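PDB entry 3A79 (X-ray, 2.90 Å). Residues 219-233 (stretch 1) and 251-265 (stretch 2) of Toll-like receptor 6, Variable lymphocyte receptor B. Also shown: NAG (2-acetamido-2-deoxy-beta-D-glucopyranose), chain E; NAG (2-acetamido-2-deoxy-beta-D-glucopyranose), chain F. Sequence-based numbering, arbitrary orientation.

Stretch 1 219-233: ALGHLQLSNIKLNDE
Stretch 2 251-265: LLNVTLQHIETTWKC

In Toll-like receptor 6, a strand of stretch 1 centred on Leu225 and the strand of stretch 2 that begins at Leu252 run parallel, their axes 4.7 Å apart and 11° from alignment, with a constant offset: Gly221 faces Leu252, His222 faces Asn253, and so on to Leu230 with Thr261. After a corner at His258, a short strand running to Thr261 continues beside the first at 5°. Contact buries 1153 Å² over both sides.

Leu251 is exposed and contributes little. Leu252 (phi/psi -152/158, chi1 p, chi2 t) points toward stretch 1, its CD1 lying 4.1 Å from Leu220 CD2 and 4.0 Å from Leu223 CB; a branched apolar chain suits this buried spot.

Asn253 (-94/150, chi1 m) opens the ladder: its N donates to Gly221 O (2.8 Å), and its O accepts from Leu223 N (2.9 Å) and, weakly, from His222 ND1 (3.3 Å). Its ND2 is bonded to C1 of NAG chain E at 1.4 Å, so this asparagine is a glycosylation site on the face shared with His222.

Val254 (-127/135, chi1 t) turns to the opposite face, where its CG2 meets Leu223 CB at 4.2 Å; its compact apolar branches suit that buried face. Thr255 (-129/121, chi1 m) alternates back beside Gln224, a beta-branched residue at home in a strand, with a hydroxyl for the polar face: its N donates to Leu223 O (3.0 Å), and its O accepts from Leu225 N (2.9 Å). Leu256 (-102/124; chi1 -91° and chi2 30°, both between wells) packs among apolar branches, its CD1 4.2 Å from Leu225 CG and its CG 3.7 Å from Ile228 CD1. Gln257 (-120/134, chi1 -109°, chi2 t), polar on a partly exposed site, donates N to Leu225 O (2.9 Å), while its O receives Asn227 N (3.0 Å). Gln257 OE1 approaches Gln224 NE2 to 2.6 Å, but the poor angle rules out a hydrogen bond.

The chain turns a corner at His258 (chi1 m), which has positive phi and psi (61/42); its partner Asn227 also has both positive (74/71). His258 O accepts a weak bond from Ile228 N (3.4 Å), and His258 CD2 lies 3.5 Å from C2 of NAG chain F.

Ile259 (-85/116, chi1 -29°, chi2 p) resumes the apolar face, its branched CG2 3.8 Å from Ile228 CB and 4.3 Å from Leu230 CD1. Glu260 (-104/122) donates N to Ile228 O (2.8 Å), and its O accepts a nearly straight bond from Leu230 N (2.8 Å, 173°). The extended Glu260 side chain (chi1 t, chi2 t) brings OE1 to 3.4 Å from Lys229 CE, but OE2 stays 4.4 Å from Lys229 NZ, beyond a salt bridge.

Thr261 (-151/155, chi1 147°) turns its OG1 to Thr262 O within its own stretch (2.6 Å). Thr262 (-57/161, chi1 m) points toward stretch 1, where its OG1 donates to Asp232 OD1 (3.1 Å), a hydroxyl meeting a carboxylate. In the helix that follows, Cys265 (-74/-27, chi1 t) sets SG 3.8 Å from Leu230 CD1, closing the apolar row.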

# COMPACT_ATOMS: atom_id res chain seq x y z
N ALA B 219 16.46 -43.24 12.10
CA ALA B 219 16.74 -42.49 10.89
C ALA B 219 15.52 -41.69 10.46
O ALA B 219 14.48 -42.27 10.16
CB ALA B 219 17.18 -43.43 9.78
N LEU B 220 15.65 -40.37 10.43
CA LEU B 220 14.54 -39.49 10.12
C LEU B 220 15.00 -38.29 9.29
O LEU B 220 15.97 -37.63 9.63
CB LEU B 220 13.87 -39.00 11.40
CG LEU B 220 12.49 -38.41 11.16
CD1 LEU B 220 11.66 -39.37 10.33
CD2 LEU B 220 11.81 -38.08 12.46
N GLY B 221 14.30 -38.01 8.20
CA GLY B 221 14.71 -36.92 7.34
C GLY B 221 13.90 -35.68 7.64
O GLY B 221 14.40 -34.56 7.62
N HIS B 222 12.62 -35.89 7.94
CA HIS B 222 11.69 -34.80 8.12
C HIS B 222 10.66 -35.21 9.15
O HIS B 222 9.94 -36.20 8.97
CB HIS B 222 11.03 -34.47 6.78
CG HIS B 222 10.23 -33.21 6.78
ND1 HIS B 222 10.66 -32.05 7.39
CD2 HIS B 222 9.04 -32.91 6.20
CE1 HIS B 222 9.76 -31.10 7.21
NE2 HIS B 222 8.77 -31.60 6.50
N LEU B 223 10.61 -34.47 10.24
CA LEU B 223 9.57 -34.65 11.23
C LEU B 223 8.53 -33.60 10.92
O LEU B 223 8.88 -32.47 10.60
CB LEU B 223 10.10 -34.43 12.63
CG LEU B 223 9.00 -34.40 13.68
CD1 LEU B 223 8.40 -35.80 13.83
CD2 LEU B 223 9.56 -33.91 14.97
N GLN B 224 7.26 -33.95 11.02
CA GLN B 224 6.23 -32.96 10.77
C GLN B 224 5.01 -33.11 11.67
O GLN B 224 4.36 -34.16 11.68
CB GLN B 224 5.82 -33.00 9.32
CG GLN B 224 5.14 -31.74 8.90
CD GLN B 224 4.29 -31.94 7.70
OE1 GLN B 224 4.63 -32.75 6.83
NE2 GLN B 224 3.16 -31.23 7.64
N LEU B 225 4.71 -32.05 12.41
CA LEU B 225 3.62 -32.07 13.38
C LEU B 225 2.53 -31.10 12.96
O LEU B 225 2.83 -29.98 12.54
CB LEU B 225 4.09 -31.67 14.78
CG LEU B 225 5.45 -32.03 15.37
CD1 LEU B 225 5.39 -31.81 16.86
CD2 LEU B 225 5.84 -33.46 15.07
N SER B 226 1.28 -31.52 13.11
CA SER B 226 0.13 -30.71 12.72
C SER B 226 -0.92 -30.60 13.84
O SER B 226 -1.21 -31.59 14.51
CB SER B 226 -0.51 -31.28 11.47
OG SER B 226 0.42 -31.32 10.40
N ASN B 227 -1.48 -29.41 14.01
CA ASN B 227 -2.46 -29.12 15.06
C ASN B 227 -1.81 -29.03 16.44
O ASN B 227 -1.98 -29.89 17.30
CB ASN B 227 -3.59 -30.16 15.07
CG ASN B 227 -4.34 -30.26 13.74
OD1 ASN B 227 -4.17 -29.43 12.84
ND2 ASN B 227 -5.18 -31.28 13.62
N ILE B 228 -1.06 -27.95 16.65
CA ILE B 228 -0.36 -27.74 17.91
C ILE B 228 -0.89 -26.50 18.60
O ILE B 228 -0.65 -25.38 18.15
CB ILE B 228 1.13 -27.54 17.66
CG1 ILE B 228 1.65 -28.62 16.71
CG2 ILE B 228 1.91 -27.53 18.98
CD1 ILE B 228 3.02 -28.33 16.17
N LYS B 229 -1.62 -26.70 19.70
CA LYS B 229 -2.17 -25.58 20.46
C LYS B 229 -1.52 -25.50 21.84
O LYS B 229 -1.67 -26.41 22.65
CB LYS B 229 -3.68 -25.76 20.63
CG LYS B 229 -4.37 -24.68 21.43
CD LYS B 229 -5.86 -25.02 21.56
CE LYS B 229 -6.70 -23.86 22.07
NZ LYS B 229 -8.13 -24.03 21.65
N LEU B 230 -0.80 -24.42 22.09
CA LEU B 230 -0.04 -24.28 23.33
C LEU B 230 -0.32 -22.99 24.06
O LEU B 230 -0.43 -21.93 23.45
CB LEU B 230 1.46 -24.35 23.05
CG LEU B 230 1.90 -25.44 22.08
CD1 LEU B 230 3.24 -25.08 21.46
CD2 LEU B 230 1.95 -26.77 22.80
N ASN B 231 -0.44 -23.07 25.38
CA ASN B 231 -0.22 -21.91 26.22
C ASN B 231 1.09 -22.10 26.98
O ASN B 231 1.96 -22.85 26.53
CB ASN B 231 -1.40 -21.65 27.17
CG ASN B 231 -2.05 -22.91 27.65
OD1 ASN B 231 -1.40 -23.76 28.26
ND2 ASN B 231 -3.35 -23.05 27.40
N ASP B 232 1.27 -21.41 28.10
CA ASP B 232 2.51 -21.57 28.84
C ASP B 232 2.48 -22.83 29.70
O ASP B 232 3.53 -23.43 29.97
CB ASP B 232 2.78 -20.34 29.70
CG ASP B 232 2.61 -19.05 28.92
OD1 ASP B 232 3.15 -18.96 27.80
OD2 ASP B 232 1.94 -18.13 29.43
N GLU B 233 1.27 -23.24 30.09
CA GLU B 233 1.06 -24.39 30.97
C GLU B 233 1.33 -25.76 30.32
O GLU B 233 1.53 -26.74 31.03
CB GLU B 233 -0.36 -24.37 31.54
CG GLU B 233 -0.61 -23.26 32.56
CD GLU B 233 -1.75 -23.59 33.52
OE1 GLU B 233 -2.66 -24.34 33.13
OE2 GLU B 233 -1.73 -23.09 34.68
N LEU B 251 21.32 -34.83 10.31
CA LEU B 251 20.42 -33.68 10.28
C LEU B 251 19.02 -34.10 9.88
O LEU B 251 18.82 -35.15 9.28
CB LEU B 251 20.92 -32.60 9.31
CG LEU B 251 22.19 -31.84 9.69
CD1 LEU B 251 22.02 -31.21 11.06
CD2 LEU B 251 23.42 -32.76 9.66
N LEU B 252 18.04 -33.26 10.22
CA LEU B 252 16.67 -33.47 9.79
C LEU B 252 15.96 -32.14 9.70
O LEU B 252 16.36 -31.16 10.33
CB LEU B 252 15.91 -34.41 10.73
CG LEU B 252 15.25 -33.83 11.99
CD1 LEU B 252 14.12 -34.73 12.47
CD2 LEU B 252 16.25 -33.60 13.11
N ASN B 253 14.90 -32.11 8.91
CA ASN B 253 14.05 -30.94 8.82
C ASN B 253 12.89 -31.08 9.80
O ASN B 253 12.47 -32.19 10.12
CB ASN B 253 13.56 -30.77 7.38
CG ASN B 253 14.70 -30.58 6.37
OD1 ASN B 253 15.78 -30.11 6.72
ND2 ASN B 253 14.45 -30.95 5.11
N VAL B 254 12.39 -29.96 10.29
CA VAL B 254 11.21 -29.96 11.14
C VAL B 254 10.15 -28.98 10.60
O VAL B 254 10.45 -27.86 10.19
CB VAL B 254 11.55 -29.66 12.62
CG1 VAL B 254 10.30 -29.37 13.43
CG2 VAL B 254 12.27 -30.83 13.22
N THR B 255 8.90 -29.44 10.57
CA THR B 255 7.80 -28.61 10.13
C THR B 255 6.66 -28.59 11.13
O THR B 255 6.09 -29.63 11.47
CB THR B 255 7.30 -29.06 8.79
OG1 THR B 255 8.33 -28.88 7.82
CG2 THR B 255 6.08 -28.26 8.38
N LEU B 256 6.34 -27.39 11.61
CA LEU B 256 5.20 -27.16 12.49
C LEU B 256 4.03 -26.57 11.69
O LEU B 256 4.19 -25.55 11.04
CB LEU B 256 5.64 -26.22 13.62
CG LEU B 256 6.19 -26.84 14.92
CD1 LEU B 256 6.90 -28.16 14.67
CD2 LEU B 256 7.08 -25.86 15.71
N GLN B 257 2.86 -27.21 11.72
CA GLN B 257 1.68 -26.73 10.98
C GLN B 257 0.51 -26.43 11.90
O GLN B 257 0.19 -27.22 12.78
CB GLN B 257 1.21 -27.75 9.96
CG GLN B 257 1.44 -27.38 8.53
CD GLN B 257 0.95 -28.46 7.58
OE1 GLN B 257 1.75 -29.11 6.91
NE2 GLN B 257 -0.37 -28.66 7.53
N HIS B 258 -0.12 -25.28 11.70
CA HIS B 258 -1.25 -24.89 12.54
C HIS B 258 -0.96 -24.73 14.04
O HIS B 258 -1.76 -25.13 14.88
CB HIS B 258 -2.38 -25.88 12.31
CG HIS B 258 -2.55 -26.25 10.87
ND1 HIS B 258 -2.36 -27.52 10.39
CD2 HIS B 258 -2.86 -25.48 9.79
CE1 HIS B 258 -2.55 -27.54 9.09
NE2 HIS B 258 -2.86 -26.31 8.70
N ILE B 259 0.18 -24.12 14.38
CA ILE B 259 0.56 -23.87 15.77
C ILE B 259 -0.06 -22.59 16.27
O ILE B 259 0.25 -21.51 15.78
CB ILE B 259 2.08 -23.68 15.92
CG1 ILE B 259 2.82 -24.45 14.84
CG2 ILE B 259 2.55 -24.07 17.30
CD1 ILE B 259 2.89 -23.72 13.54
N GLU B 260 -0.93 -22.69 17.27
CA GLU B 260 -1.38 -21.52 17.98
C GLU B 260 -0.67 -21.53 19.30
O GLU B 260 -0.78 -22.49 20.05
CB GLU B 260 -2.87 -21.58 18.25
CG GLU B 260 -3.27 -20.76 19.46
CD GLU B 260 -4.61 -21.16 20.02
OE1 GLU B 260 -4.76 -21.16 21.27
OE2 GLU B 260 -5.51 -21.48 19.21
N THR B 261 0.07 -20.47 19.59
CA THR B 261 0.96 -20.51 20.74
C THR B 261 1.17 -19.13 21.34
O THR B 261 1.01 -18.12 20.67
CB THR B 261 2.33 -21.13 20.36
OG1 THR B 261 3.37 -20.51 21.12
CG2 THR B 261 2.65 -20.88 18.91
N THR B 262 1.50 -19.09 22.62
CA THR B 262 2.00 -17.87 23.25
C THR B 262 3.24 -17.35 22.53
O THR B 262 3.90 -18.08 21.80
CB THR B 262 2.39 -18.15 24.71
OG1 THR B 262 1.20 -18.29 25.48
CG2 THR B 262 3.19 -17.00 25.29
N TRP B 263 3.57 -16.08 22.74
CA TRP B 263 4.86 -15.60 22.29
C TRP B 263 5.97 -16.19 23.16
O TRP B 263 6.97 -16.69 22.64
CB TRP B 263 4.94 -14.06 22.23
CG TRP B 263 6.25 -13.59 21.66
CD1 TRP B 263 7.18 -12.79 22.27
CD2 TRP B 263 6.80 -13.94 20.38
NE1 TRP B 263 8.26 -12.61 21.45
CE2 TRP B 263 8.05 -13.31 20.28
CE3 TRP B 263 6.35 -14.74 19.32
CZ2 TRP B 263 8.86 -13.43 19.14
CZ3 TRP B 263 7.15 -14.86 18.19
CH2 TRP B 263 8.39 -14.21 18.11
N LYS B 264 5.79 -16.13 24.48
CA LYS B 264 6.74 -16.75 25.43
C LYS B 264 7.11 -18.16 24.97
O LYS B 264 8.29 -18.54 24.96
CB LYS B 264 6.13 -16.81 26.84
CG LYS B 264 7.07 -17.23 27.96
CD LYS B 264 6.41 -17.02 29.34
CE LYS B 264 7.41 -16.60 30.44
NZ LYS B 264 7.87 -17.72 31.35
N CYS B 265 6.10 -18.93 24.57
CA CYS B 265 6.30 -20.31 24.19
C CYS B 265 6.97 -20.43 22.82
O CYS B 265 7.63 -21.42 22.53
CB CYS B 265 4.96 -21.08 24.22
SG CYS B 265 5.14 -22.88 23.97
C1 NAG E . 15.58 -30.77 4.22
C2 NAG E . 15.44 -31.90 3.18
C3 NAG E . 15.84 -31.61 1.73
C4 NAG E . 15.95 -30.13 1.35
C5 NAG E . 16.34 -29.24 2.51
C6 NAG E . 15.98 -27.83 2.08
C7 NAG E . 17.26 -33.10 4.39
C8 NAG E . 18.41 -32.16 4.10
N2 NAG E . 16.21 -33.08 3.56
O3 NAG E . 14.87 -32.20 0.88
O4 NAG E . 16.87 -29.99 0.28
O5 NAG E . 15.56 -29.48 3.66
O6 NAG E . 14.61 -27.82 1.74
O7 NAG E . 17.29 -33.87 5.35
C1 NAG F . -4.66 -22.52 10.96
C2 NAG F . -5.62 -23.28 10.04
C3 NAG F . -7.00 -23.56 10.64
C4 NAG F . -6.99 -23.82 12.15
C5 NAG F . -5.94 -23.03 12.93
C6 NAG F . -5.81 -23.61 14.33
C7 NAG F . -5.43 -23.03 7.60
C8 NAG F . -4.89 -22.03 6.63
N2 NAG F . -5.83 -22.56 8.79
O3 NAG F . -7.50 -24.70 9.98
O4 NAG F . -8.28 -23.55 12.67
O5 NAG F . -4.68 -23.04 12.29
O6 NAG F . -4.87 -22.89 15.10
O7 NAG F . -5.48 -24.22 7.26